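PDB 4PY3: bartonella effector protein (Bep) substrate of VirB T4SS from Bartonella sp. 1-1C, which is a VirB-secreted effector whose N-terminal Fic domain, the part described here, is predicted to transfer AMP from ATP to protein hydroxyls, though its Fic motif is degenerate. Local coordinates for residues A[64-69]-A[75-80]; A[23-28]-A[38-43]; A[151-154]-A[158-161]; A[144-149]-A[161-166]. One frame throughout, in Å; residues are numbered along the deposited sequence.

Contact 1 of 4, residues A[64-69]-A[75-80]; sequences YIHQRL and EWAGYT
Gln67 on helix 59-70 and Gly78 in the loop that follows it bring their backbones together, with Gln67 CA and Gly78 CA only 3.9 Å apart where a type II beta turn from Trp76 to Tyr79 settles against the helix. Gly78, at a positive phi of 94°, is the residue such a turn calls for, and because it has no side chain the helix can come this close. Tyr79 N closes the turn on Trp76 O at 2.8 Å. Beside the glycine, the Gln67 chain leaves with its CG near Ala77 O, and Ala77 CB rests 3.9 Å from Gln67 O.

The polar link is made by His66. Its imidazole leaves the helix with CG anti to the backbone N (chi1 -170°), and this carries ND1 to the turn. Gly78 N donates to His66 ND1 at 3.1 Å, tilted 22° from the ring plane. Ala77 CA lies at the same ring's edge, in its plane. Next to ND1, His66 CE1 approaches Trp76 CZ3 to 3.5 Å; the two aromatics meet rim to rim, neither covering the other's face. Phe155 stacks on the imidazole and Phe70 meets it at a slant, while Phe74 stacks on Trp76.

At its far nitrogen, His66 NE2 is hydrogen-bonded to Ala157 O in the Fic loop. With ND1 accepting from the turn and NE2 facing a carbonyl, this buried imidazole is probably neutral with its proton on NE2, linking the turn to the loop through its two nitrogens.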
loop_
_atom_site.group_PDB
_atom_site.type_symbol
_atom_site.label_atom_id
_atom_site.label_comp_id
_atom_site.label_asym_id
_atom_site.label_seq_id
_atom_site.Cartn_x
_atom_site.Cartn_y
_atom_site.Cartn_z
ATOM N N TYR A 64 -6.854 -7.644 -2.784
ATOM C CA TYR A 64 -8.296 -7.440 -2.855
ATOM C C TYR A 64 -8.651 -5.980 -2.548
ATOM O O TYR A 64 -9.522 -5.399 -3.197
ATOM C CB TYR A 64 -9.043 -8.400 -1.926
ATOM C CG TYR A 64 -10.516 -8.073 -1.788
ATOM C CD1 TYR A 64 -11.417 -8.390 -2.802
ATOM C CD2 TYR A 64 -11.009 -7.438 -0.649
ATOM C CE1 TYR A 64 -12.768 -8.091 -2.677
ATOM C CE2 TYR A 64 -12.349 -7.130 -0.525
ATOM C CZ TYR A 64 -13.223 -7.456 -1.533
ATOM O OH TYR A 64 -14.555 -7.163 -1.400
ATOM N N ILE A 65 -7.969 -5.385 -1.574
ATOM C CA ILE A 65 -8.207 -3.987 -1.249
ATOM C C ILE A 65 -7.861 -3.110 -2.446
ATOM O O ILE A 65 -8.621 -2.220 -2.798
ATOM C CB ILE A 65 -7.381 -3.534 -0.041
ATOM C CG1 ILE A 65 -7.921 -4.205 1.225
ATOM C CG2 ILE A 65 -7.435 -2.022 0.128
ATOM C CD1 ILE A 65 -6.909 -4.266 2.341
ATOM N N HIS A 66 -6.694 -3.352 -3.030
ATOM C CA HIS A 66 -6.233 -2.587 -4.177
ATOM C C HIS A 66 -7.216 -2.777 -5.332
ATOM O O HIS A 66 -7.579 -1.818 -6.011
ATOM C CB HIS A 66 -4.836 -3.039 -4.584
ATOM C CG HIS A 66 -4.183 -2.160 -5.600
ATOM N ND1 HIS A 66 -4.471 -2.241 -6.948
ATOM C CD2 HIS A 66 -3.264 -1.172 -5.473
ATOM C CE1 HIS A 66 -3.759 -1.347 -7.608
ATOM N NE2 HIS A 66 -3.022 -0.679 -6.738
ATOM N N GLN A 67 -7.685 -4.014 -5.501
ATOM C CA GLN A 67 -8.676 -4.321 -6.522
ATOM C C GLN A 67 -9.922 -3.457 -6.320
ATOM O O GLN A 67 -10.391 -2.802 -7.249
ATOM C CB GLN A 67 -9.051 -5.802 -6.506
ATOM C CG GLN A 67 -9.640 -6.290 -7.823
ATOM C CD GLN A 67 -9.787 -7.803 -7.905
ATOM O OE1 GLN A 67 -9.176 -8.552 -7.145
ATOM N NE2 GLN A 67 -10.597 -8.259 -8.852
ATOM N N ARG A 68 -10.445 -3.435 -5.099
ATOM C CA ARG A 68 -11.648 -2.667 -4.821
ATOM C C ARG A 68 -11.433 -1.171 -4.973
ATOM O O ARG A 68 -12.310 -0.464 -5.453
ATOM C CB ARG A 68 -12.177 -2.976 -3.425
ATOM C CG ARG A 68 -12.859 -4.334 -3.314
ATOM C CD ARG A 68 -14.137 -4.341 -4.132
ATOM N NE ARG A 68 -14.898 -5.569 -3.973
ATOM C CZ ARG A 68 -15.742 -6.062 -4.875
ATOM N NH1 ARG A 68 -15.942 -5.449 -6.045
ATOM N NH2 ARG A 68 -16.388 -7.194 -4.619
ATOM N N LEU A 69 -10.274 -0.690 -4.559
ATOM C CA LEU A 69 -10.000 0.738 -4.595
ATOM C C LEU A 69 -9.847 1.257 -6.010
ATOM O O LEU A 69 -10.207 2.396 -6.273
ATOM C CB LEU A 69 -8.736 1.078 -3.807
ATOM C CG LEU A 69 -8.779 0.944 -2.275
ATOM C CD1 LEU A 69 -7.457 1.430 -1.704
ATOM C CD2 LEU A 69 -9.928 1.726 -1.672
ATOM N N GLU A 75 -7.281 -1.175 -15.187
ATOM C CA GLU A 75 -7.535 -2.523 -15.656
ATOM C C GLU A 75 -6.765 -3.559 -14.829
ATOM O O GLU A 75 -7.265 -4.644 -14.591
ATOM C CB GLU A 75 -7.153 -2.670 -17.142
ATOM C CG GLU A 75 -8.002 -1.843 -18.107
ATOM C CD GLU A 75 -7.621 -2.044 -19.577
ATOM O OE1 GLU A 75 -7.298 -3.187 -19.979
ATOM O OE2 GLU A 75 -7.617 -1.058 -20.329
ATOM N N TRP A 76 -5.573 -3.187 -14.370
ATOM C CA TRP A 76 -4.683 -4.077 -13.618
ATOM C C TRP A 76 -4.906 -4.014 -12.096
ATOM O O TRP A 76 -4.128 -4.576 -11.333
ATOM C CB TRP A 76 -3.210 -3.742 -13.920
ATOM C CG TRP A 76 -2.920 -2.273 -13.867
ATOM C CD1 TRP A 76 -2.991 -1.401 -14.917
ATOM C CD2 TRP A 76 -2.527 -1.500 -12.728
ATOM N NE1 TRP A 76 -2.683 -0.135 -14.496
ATOM C CE2 TRP A 76 -2.392 -0.171 -13.158
ATOM C CE3 TRP A 76 -2.278 -1.810 -11.378
ATOM C CZ2 TRP A 76 -2.017 0.857 -12.299
ATOM C CZ3 TRP A 76 -1.915 -0.788 -10.520
ATOM C CH2 TRP A 76 -1.772 0.532 -10.980
ATOM N N ALA A 77 -5.970 -3.348 -11.661
ATOM C CA ALA A 77 -6.238 -3.244 -10.240
ATOM C C ALA A 77 -6.157 -4.634 -9.618
ATOM O O ALA A 77 -6.720 -5.591 -10.148
ATOM C CB ALA A 77 -7.607 -2.634 -9.984
ATOM N N GLY A 78 -5.420 -4.742 -8.521
ATOM C CA GLY A 78 -5.320 -5.982 -7.768
ATOM C C GLY A 78 -4.130 -6.824 -8.184
ATOM O O GLY A 78 -3.734 -7.750 -7.464
ATOM N N TYR A 79 -3.578 -6.518 -9.357
ATOM C CA TYR A 79 -2.420 -7.221 -9.881
ATOM C C TYR A 79 -1.150 -6.455 -9.527
ATOM O O TYR A 79 -1.088 -5.237 -9.663
ATOM C CB TYR A 79 -2.500 -7.387 -11.405
ATOM C CG TYR A 79 -3.468 -8.443 -11.901
ATOM C CD1 TYR A 79 -3.297 -9.791 -11.564
ATOM C CD2 TYR A 79 -4.538 -8.107 -12.719
ATOM C CE1 TYR A 79 -4.163 -10.769 -12.029
ATOM C CE2 TYR A 79 -5.418 -9.073 -13.174
ATOM C CZ TYR A 79 -5.221 -10.404 -12.843
ATOM O OH TYR A 79 -6.087 -11.375 -13.302
ATOM N N THR A 80 -0.139 -7.193 -9.083
ATOM C CA THR A 80 1.131 -6.611 -8.687
ATOM C C THR A 80 2.014 -6.395 -9.914
ATOM O O THR A 80 1.708 -6.884 -11.008
ATOM C CB THR A 80 1.834 -7.497 -7.649
ATOM O OG1 THR A 80 1.885 -8.846 -8.109
ATOM C CG2 THR A 80 1.061 -7.473 -6.340
#

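Contact 2 of 4, residues A[23-28]-A[38-43]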
loop_
_atom_site.group_PDB
_atom_site.type_symbol
_atom_site.label_atom_id
_atom_site.label_comp_id
_atom_site.label_asym_id
_atom_site.label_seq_id
_atom_site.Cartn_x
_atom_site.Cartn_y
_atom_site.Cartn_z
ATOM N N ASN A 23 -6.137 4.351 -18.162
ATOM C CA ASN A 23 -7.255 4.195 -17.250
ATOM C C ASN A 23 -8.568 4.008 -17.984
ATOM O O ASN A 23 -8.715 4.430 -19.122
ATOM C CB ASN A 23 -7.348 5.401 -16.310
ATOM C CG ASN A 23 -7.589 6.708 -17.055
ATOM O OD1 ASN A 23 -8.731 7.092 -17.313
ATOM N ND2 ASN A 23 -6.507 7.404 -17.384
ATOM N N LYS A 24 -9.527 3.396 -17.299
ATOM C CA LYS A 24 -10.813 3.050 -17.895
ATOM C C LYS A 24 -11.672 4.266 -18.215
ATOM O O LYS A 24 -12.661 4.145 -18.923
ATOM C CB LYS A 24 -11.594 2.114 -16.975
ATOM C CG LYS A 24 -10.883 0.807 -16.672
ATOM C CD LYS A 24 -11.767 -0.157 -15.891
ATOM C CE LYS A 24 -10.984 -1.411 -15.538
ATOM N NZ LYS A 24 -11.793 -2.405 -14.779
ATOM N N HIS A 25 -11.316 5.422 -17.671
ATOM C CA HIS A 25 -12.074 6.634 -17.923
ATOM C C HIS A 25 -11.601 7.344 -19.187
ATOM O O HIS A 25 -12.225 8.309 -19.606
ATOM C CB HIS A 25 -11.968 7.600 -16.739
ATOM C CG HIS A 25 -12.173 6.948 -15.411
ATOM N ND1 HIS A 25 -13.375 6.388 -15.038
ATOM C CD2 HIS A 25 -11.324 6.748 -14.375
ATOM C CE1 HIS A 25 -13.260 5.883 -13.825
ATOM N NE2 HIS A 25 -12.025 6.085 -13.401
ATOM N N ASN A 26 -10.498 6.877 -19.773
ATOM C CA ASN A 26 -9.880 7.528 -20.927
ATOM C C ASN A 26 -9.498 8.975 -20.616
ATOM O O ASN A 26 -9.577 9.840 -21.470
ATOM C CB ASN A 26 -10.813 7.452 -22.141
ATOM C CG ASN A 26 -11.231 6.034 -22.492
ATOM O OD1 ASN A 26 -12.393 5.809 -22.762
ATOM N ND2 ASN A 26 -10.304 5.076 -22.470
ATOM N N ILE A 27 -9.079 9.222 -19.379
ATOM C CA ILE A 27 -8.658 10.552 -18.932
ATOM C C ILE A 27 -7.166 10.738 -19.167
ATOM O O ILE A 27 -6.354 9.899 -18.760
ATOM C CB ILE A 27 -8.969 10.764 -17.434
ATOM C CG1 ILE A 27 -10.482 10.866 -17.236
ATOM C CG2 ILE A 27 -8.290 12.022 -16.910
ATOM C CD1 ILE A 27 -10.921 10.839 -15.788
ATOM N N MET A 28 -6.809 11.850 -19.800
ATOM C CA MET A 28 -5.432 12.093 -20.231
ATOM C C MET A 28 -4.676 13.033 -19.306
ATOM O O MET A 28 -3.457 13.075 -19.338
ATOM C CB MET A 28 -5.437 12.665 -21.645
ATOM C CG MET A 28 -6.209 11.830 -22.649
ATOM S SD MET A 28 -5.584 10.140 -22.730
ATOM C CE MET A 28 -6.157 9.640 -24.354
ATOM N N GLU A 38 -9.455 9.351 -6.504
ATOM C CA GLU A 38 -9.826 9.559 -5.087
ATOM C C GLU A 38 -11.331 9.369 -4.907
ATOM O O GLU A 38 -11.771 8.783 -3.913
ATOM C CB GLU A 38 -9.350 10.942 -4.491
ATOM C CG GLU A 38 -8.064 10.785 -3.695
ATOM C CD GLU A 38 -7.440 12.100 -3.261
ATOM O OE1 GLU A 38 -7.994 13.175 -3.591
ATOM O OE2 GLU A 38 -6.386 12.053 -2.582
ATOM N N HIS A 39 -12.115 9.830 -5.881
ATOM C CA HIS A 39 -13.569 9.703 -5.818
ATOM C C HIS A 39 -14.031 8.247 -5.716
ATOM O O HIS A 39 -14.755 7.889 -4.788
ATOM C CB HIS A 39 -14.229 10.361 -7.030
ATOM C CG HIS A 39 -15.719 10.262 -7.021
ATOM N ND1 HIS A 39 -16.426 9.362 -7.791
ATOM C CD2 HIS A 39 -16.636 10.949 -6.304
ATOM C CE1 HIS A 39 -17.719 9.510 -7.555
ATOM N NE2 HIS A 39 -17.870 10.463 -6.653
ATOM N N TYR A 40 -13.595 7.410 -6.653
ATOM C CA TYR A 40 -14.003 6.001 -6.673
ATOM C C TYR A 40 -13.461 5.209 -5.485
ATOM O O TYR A 40 -14.145 4.346 -4.954
ATOM C CB TYR A 40 -13.624 5.333 -8.003
ATOM C CG TYR A 40 -14.529 5.796 -9.116
ATOM C CD1 TYR A 40 -15.875 5.444 -9.123
ATOM C CD2 TYR A 40 -14.059 6.603 -10.141
ATOM C CE1 TYR A 40 -16.727 5.869 -10.124
ATOM C CE2 TYR A 40 -14.904 7.030 -11.149
ATOM C CZ TYR A 40 -16.236 6.657 -11.133
ATOM O OH TYR A 40 -17.083 7.078 -12.125
ATOM N N ALA A 41 -12.231 5.505 -5.087
ATOM C CA ALA A 41 -11.622 4.862 -3.933
ATOM C C ALA A 41 -12.484 5.067 -2.686
ATOM O O ALA A 41 -12.750 4.119 -1.956
ATOM C CB ALA A 41 -10.220 5.396 -3.704
ATOM N N LYS A 42 -12.944 6.298 -2.484
ATOM C CA LYS A 42 -13.824 6.620 -1.364
ATOM C C LYS A 42 -15.131 5.836 -1.424
ATOM O O LYS A 42 -15.608 5.338 -0.402
ATOM C CB LYS A 42 -14.085 8.143 -1.277
ATOM C CG LYS A 42 -12.962 8.884 -0.575
ATOM C CD LYS A 42 -13.304 10.333 -0.307
ATOM C CE LYS A 42 -13.191 11.183 -1.559
ATOM N NZ LYS A 42 -13.471 12.612 -1.255
ATOM N N LYS A 43 -15.717 5.728 -2.612
ATOM C CA LYS A 43 -16.957 4.968 -2.776
ATOM C C LYS A 43 -16.755 3.499 -2.454
ATOM O O LYS A 43 -17.616 2.877 -1.848
ATOM C CB LYS A 43 -17.499 5.104 -4.203
ATOM C CG LYS A 43 -17.940 6.485 -4.613
ATOM C CD LYS A 43 -19.079 7.013 -3.773
ATOM C CE LYS A 43 -19.590 8.282 -4.453
ATOM N NZ LYS A 43 -20.986 8.637 -4.139
#
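The His25 and Tyr40 rings lie nearly parallel, with planes 9° apart, but they are slid so far past each other that they barely overlap, their centroids being 5.2 Å apart. This is a contact near the protein surface, where a loop folds back onto the helix it leads into: the imidazole belongs to a type I beta turn, Asn23 to Asn26, in the loop before helix 30-48, while the tyrosine projects from that helix.

The meeting is carried by His25 CE1, which stands obliquely off the Tyr40 ring, 3.3 Å from Tyr40 CE2. On the other side of the tyrosine plane, His39 ND1 sits over the ring centre, so that Tyr40 has a histidine on each side of its plane. His25 CA and Tyr40 CA are 11.4 Å apart, so the side chains alone span the gap; both start with CG beside the backbone N and anti to the carbonyl carbon. His25 NE2 is hydrogen-bonded to Thr73 OG1, which probably helps to set the rotation of the ring.

The turn itself is stiffened by Asn23, whose amide pairs with the backbone of Ile27: Ile27 N donates to Asn23 OD1 at 3.0 Å, and Asn23 ND2 returns a bond to Ile27 O at 2.9 Å.

Contact 3 of 4, residues A[151-154]-A[158-161]; sequences SIAP and GNEP
A side-chain bridge spans the Fic motif loop: the amide of Asn159, from the first turn of helix 159-173, is laid against Ala153 and Pro154, just past the end of helix 135-152. The run from Ala153 to Pro161 occupies the place of the Fic signature, HPFx(D/E)GN(G/K)R in canonical members. Here the motif is degenerate. Ala153 stands where that signature opens with histidine, Ala157 replaces the acidic residue, Glu160 takes the glycine or lysine position and Pro161 that of the arginine, whereas Pro154, Phe155, Gly158 and Asn159 match it.

The contact is made by the two ends of one amide. Asn159 OD1 approaches Pro154 CD to 3.2 Å and Ala153 C to 3.4 Å; at the other end, Asn159 ND2 packs on Ala153 CB at 3.6 Å. Pro154 N offers no hydrogen, and the touch with both residues is van der Waals in kind. Both ends of the amide find hydrogen bonds in the adjoining loop, ND2 to Phe155 O. An amide held in this way spans the loop from within and would help to set its shape.

Backbone shape does the rest. Ala153 takes a positive phi of 46° as the chain leaves the first helix, and Gly158, also with positive phi, fills the N-cap position of the second.

Arg81 ties down the first arm, with its NE bound to Ala153 O and its NH2 to Ile152 O. Pro154 meanwhile touches Leu62 of helix 59-70, and Pro161 touches Phe70 near the end of the same helix.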
loop_
_atom_site.group_PDB
_atom_site.type_symbol
_atom_site.label_atom_id
_atom_site.label_comp_id
_atom_site.label_asym_id
_atom_site.label_seq_id
_atom_site.Cartn_x
_atom_site.Cartn_y
_atom_site.Cartn_z
ATOM N N SER A 151 8.490 -0.854 1.625
ATOM C CA SER A 151 9.685 -1.038 0.794
ATOM C C SER A 151 9.472 -2.028 -0.364
ATOM O O SER A 151 10.221 -2.018 -1.353
ATOM C CB SER A 151 10.853 -1.517 1.649
ATOM O OG SER A 151 10.644 -2.857 2.043
ATOM N N ILE A 152 8.445 -2.861 -0.254
ATOM C CA ILE A 152 8.083 -3.791 -1.323
ATOM C C ILE A 152 7.390 -3.065 -2.488
ATOM O O ILE A 152 7.697 -3.310 -3.653
ATOM C CB ILE A 152 7.156 -4.904 -0.815
ATOM C CG1 ILE A 152 7.843 -5.667 0.332
ATOM C CG2 ILE A 152 6.785 -5.855 -1.956
ATOM C CD1 ILE A 152 6.999 -6.747 0.974
ATOM N N ALA A 153 6.429 -2.208 -2.147
ATOM C CA ALA A 153 5.648 -1.459 -3.122
ATOM C C ALA A 153 5.191 -2.377 -4.249
ATOM O O ALA A 153 5.523 -2.158 -5.424
ATOM C CB ALA A 153 6.460 -0.302 -3.662
ATOM N N PRO A 154 4.399 -3.405 -3.897
ATOM C CA PRO A 154 4.043 -4.453 -4.842
ATOM C C PRO A 154 3.221 -4.014 -6.068
ATOM O O PRO A 154 3.223 -4.738 -7.083
ATOM C CB PRO A 154 3.236 -5.411 -3.984
ATOM C CG PRO A 154 2.560 -4.522 -3.005
ATOM C CD PRO A 154 3.578 -3.474 -2.681
ATOM N N GLY A 158 -0.748 3.225 -6.408
ATOM C CA GLY A 158 -1.791 3.075 -5.405
ATOM C C GLY A 158 -1.350 2.272 -4.193
ATOM O O GLY A 158 -2.198 1.756 -3.458
ATOM N N ASN A 159 -0.038 2.142 -4.004
ATOM C CA ASN A 159 0.499 1.394 -2.857
ATOM C C ASN A 159 0.089 2.043 -1.542
ATOM O O ASN A 159 -0.428 1.378 -0.658
ATOM C CB ASN A 159 2.025 1.262 -2.921
ATOM C CG ASN A 159 2.489 0.276 -3.974
ATOM O OD1 ASN A 159 2.146 -0.902 -3.932
ATOM N ND2 ASN A 159 3.228 0.768 -4.972
ATOM N N GLU A 160 0.243 3.360 -1.456
ATOM C CA GLU A 160 0.043 4.065 -0.189
ATOM C C GLU A 160 -1.375 3.871 0.367
ATOM O O GLU A 160 -1.527 3.331 1.463
ATOM C CB GLU A 160 0.403 5.551 -0.305
ATOM C CG GLU A 160 1.876 5.803 -0.621
ATOM C CD GLU A 160 2.234 5.653 -2.112
ATOM O OE1 GLU A 160 1.362 5.253 -2.942
ATOM O OE2 GLU A 160 3.400 5.945 -2.459
ATOM N N PRO A 161 -2.416 4.294 -0.377
ATOM C CA PRO A 161 -3.772 4.147 0.183
ATOM C C PRO A 161 -4.161 2.696 0.441
ATOM O O PRO A 161 -4.909 2.420 1.377
ATOM C CB PRO A 161 -4.675 4.768 -0.890
ATOM C CG PRO A 161 -3.860 4.744 -2.131
ATOM C CD PRO A 161 -2.446 4.959 -1.690
#

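Contact 4 of 4, residues A[144-149]-A[161-166]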
loop_
_atom_site.group_PDB
_atom_site.type_symbol
_atom_site.label_atom_id
_atom_site.label_comp_id
_atom_site.label_asym_id
_atom_site.label_seq_id
_atom_site.Cartn_x
_atom_site.Cartn_y
_atom_site.Cartn_z
ATOM N N LYS A 144 7.029 -1.823 12.294
ATOM C CA LYS A 144 8.071 -2.600 11.620
ATOM C C LYS A 144 7.549 -3.264 10.349
ATOM O O LYS A 144 8.217 -3.249 9.311
ATOM C CB LYS A 144 8.663 -3.658 12.568
ATOM C CG LYS A 144 9.588 -3.091 13.621
ATOM C CD LYS A 144 9.917 -4.132 14.683
ATOM C CE LYS A 144 11.026 -3.724 15.641
ATOM N NZ LYS A 144 10.719 -4.113 17.040
ATOM N N LEU A 145 6.354 -3.841 10.443
ATOM C CA LEU A 145 5.692 -4.496 9.310
ATOM C C LEU A 145 5.293 -3.472 8.227
ATOM O O LEU A 145 5.342 -3.776 7.029
ATOM C CB LEU A 145 4.459 -5.320 9.784
ATOM C CG LEU A 145 4.390 -6.798 10.195
ATOM C CD1 LEU A 145 5.101 -6.906 11.500
ATOM C CD2 LEU A 145 3.046 -7.564 10.368
ATOM N N PHE A 146 4.920 -2.261 8.644
ATOM C CA PHE A 146 4.548 -1.202 7.709
ATOM C C PHE A 146 5.743 -0.750 6.887
ATOM O O PHE A 146 5.649 -0.578 5.657
ATOM C CB PHE A 146 3.974 0.005 8.442
ATOM C CG PHE A 146 3.263 0.973 7.536
ATOM C CD1 PHE A 146 1.935 0.771 7.213
ATOM C CD2 PHE A 146 3.914 2.077 7.016
ATOM C CE1 PHE A 146 1.255 1.652 6.389
ATOM C CE2 PHE A 146 3.240 2.974 6.188
ATOM C CZ PHE A 146 1.909 2.757 5.869
ATOM N N VAL A 147 6.867 -0.561 7.572
ATOM C CA VAL A 147 8.120 -0.201 6.901
ATOM C C VAL A 147 8.508 -1.267 5.873
ATOM O O VAL A 147 8.891 -0.952 4.747
ATOM C CB VAL A 147 9.270 -0.009 7.921
ATOM C CG1 VAL A 147 10.636 -0.046 7.237
ATOM C CG2 VAL A 147 9.087 1.304 8.665
ATOM N N PHE A 148 8.401 -2.530 6.277
ATOM C CA PHE A 148 8.738 -3.639 5.400
ATOM C C PHE A 148 7.861 -3.633 4.132
ATOM O O PHE A 148 8.371 -3.623 3.017
ATOM C CB PHE A 148 8.607 -4.967 6.156
ATOM C CG PHE A 148 8.892 -6.184 5.309
ATOM C CD1 PHE A 148 9.978 -6.213 4.446
ATOM C CD2 PHE A 148 8.079 -7.302 5.384
ATOM C CE1 PHE A 148 10.238 -7.326 3.662
ATOM C CE2 PHE A 148 8.335 -8.417 4.602
ATOM C CZ PHE A 148 9.413 -8.431 3.740
ATOM N N LEU A 149 6.547 -3.600 4.321
ATOM C CA LEU A 149 5.613 -3.617 3.206
ATOM C C LEU A 149 5.809 -2.412 2.297
ATOM O O LEU A 149 5.762 -2.532 1.068
ATOM C CB LEU A 149 4.170 -3.646 3.704
ATOM C CG LEU A 149 3.113 -3.664 2.594
ATOM C CD1 LEU A 149 3.305 -4.855 1.664
ATOM C CD2 LEU A 149 1.708 -3.690 3.172
ATOM N N PRO A 161 -2.416 4.294 -0.377
ATOM C CA PRO A 161 -3.772 4.147 0.183
ATOM C C PRO A 161 -4.161 2.696 0.441
ATOM O O PRO A 161 -4.909 2.420 1.377
ATOM C CB PRO A 161 -4.675 4.768 -0.890
ATOM C CG PRO A 161 -3.860 4.744 -2.131
ATOM C CD PRO A 161 -2.446 4.959 -1.690
ATOM N N THR A 162 -3.649 1.781 -0.377
ATOM C CA THR A 162 -3.914 0.363 -0.173
ATOM C C THR A 162 -3.340 -0.146 1.171
ATOM O O THR A 162 -4.036 -0.818 1.920
ATOM C CB THR A 162 -3.349 -0.481 -1.326
ATOM O OG1 THR A 162 -3.956 -0.073 -2.563
ATOM C CG2 THR A 162 -3.637 -1.954 -1.091
ATOM N N GLN A 163 -2.064 0.133 1.424
ATOM C CA GLN A 163 -1.406 -0.307 2.666
ATOM C C GLN A 163 -1.997 0.370 3.895
ATOM O O GLN A 163 -2.152 -0.278 4.921
ATOM C CB GLN A 163 0.125 -0.229 2.604
ATOM C CG GLN A 163 0.624 1.168 2.376
ATOM C CD GLN A 163 2.083 1.227 1.925
ATOM O OE1 GLN A 163 2.654 0.253 1.383
ATOM N NE2 GLN A 163 2.697 2.381 2.141
ATOM N N ARG A 164 -2.441 1.616 3.770
ATOM C CA ARG A 164 -3.106 2.276 4.900
ATOM C C ARG A 164 -4.420 1.607 5.266
ATOM O O ARG A 164 -4.682 1.355 6.449
ATOM C CB ARG A 164 -3.360 3.744 4.617
ATOM C CG ARG A 164 -2.078 4.528 4.515
ATOM C CD ARG A 164 -2.361 5.956 4.130
ATOM N NE ARG A 164 -1.111 6.585 3.699
ATOM C CZ ARG A 164 -0.937 7.882 3.482
ATOM N NH1 ARG A 164 -1.930 8.738 3.699
ATOM N NH2 ARG A 164 0.243 8.324 3.064
ATOM N N VAL A 165 -5.249 1.300 4.267
ATOM C CA VAL A 165 -6.505 0.617 4.559
ATOM C C VAL A 165 -6.226 -0.741 5.208
ATOM O O VAL A 165 -6.909 -1.137 6.140
ATOM C CB VAL A 165 -7.384 0.452 3.309
ATOM C CG1 VAL A 165 -8.565 -0.472 3.580
ATOM C CG2 VAL A 165 -7.900 1.804 2.865
ATOM N N PHE A 166 -5.222 -1.442 4.699
ATOM C CA PHE A 166 -4.843 -2.749 5.215
ATOM C C PHE A 166 -4.484 -2.647 6.706
ATOM O O PHE A 166 -4.981 -3.417 7.522
ATOM C CB PHE A 166 -3.654 -3.278 4.416
ATOM C CG PHE A 166 -3.217 -4.665 4.795
ATOM C CD1 PHE A 166 -2.414 -4.873 5.916
ATOM C CD2 PHE A 166 -3.563 -5.756 4.013
ATOM C CE1 PHE A 166 -1.986 -6.140 6.251
ATOM C CE2 PHE A 166 -3.143 -7.028 4.354
ATOM C CZ PHE A 166 -2.355 -7.222 5.481
#
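Gln163 fills the tight side of this contact, its chain lying between Phe146 and Leu149 of the facing helix. The CA atoms of Leu149 and Gln163 are 7.8 Å apart, and Leu149 CD2 meets Gln163 CB at 3.8 Å as the two side chains slide past each other in opposite directions. Phe146 and Gln163 cross at about a right angle instead. Phe146 CZ comes within 3.8 Å of Gln163 NE2 and 4.0 Å of Gln163 CG, and the ring and amide planes are turned 62° apart. With Gln163 CG between the backbone N and the carbonyl carbon (chi1 61°) and the chain extended beyond it, the amide is brought obliquely up to CZ of the ring.

The amide is buried, but it is not left to apolar neighbours alone: Gln163 NE2 is hydrogen-bonded to Asn150 OD1, one residue beyond Leu149 on helix 135-152. Its other end, Gln163 OE1, rests 4.1 Å from Leu149 CG.

Helices 135-152 and 159-173 are the pair that carries the Fic motif loop between them, and they form the core of the Fic fold. Phe146 continues this core, its ring meeting those of Phe167 and Phe211 edge-to-face.

Elsewhere the fit is looser. Phe166 CD1 stays 5.1 Å from Leu149 CD2, a loose but buried end of the contact. On the partly exposed side, Arg164 CB points away from the facing helix, and Arg164 CG comes no nearer than 4.6 Å to Phe146 CZ; the guanidinium makes a salt bridge to Glu185 through NH2.

From the N terminus, contact 2 comes first, folding the loop 23-28 back onto helix 30-48. Contact 1 follows in series: helix 59-70 receives the turn just after it. The two touch where Lys24 CE packs on Glu75 CA and Leu69 CD2 on Ala41 O. Further along, contact 3 closes the short Fic loop, and contact 4 starts earlier on helix 135-152 and ends on the same stretch of helix 159-173, sharing Pro161. Contact 1 reaches both: Thr80 packs on Pro154, and His66 and Leu69 reach Thr162. Helix 59-70 thus lies between the N-terminal part around contact 2 and the Fic helices, whereas contact 2 touches neither contact 3 nor contact 4.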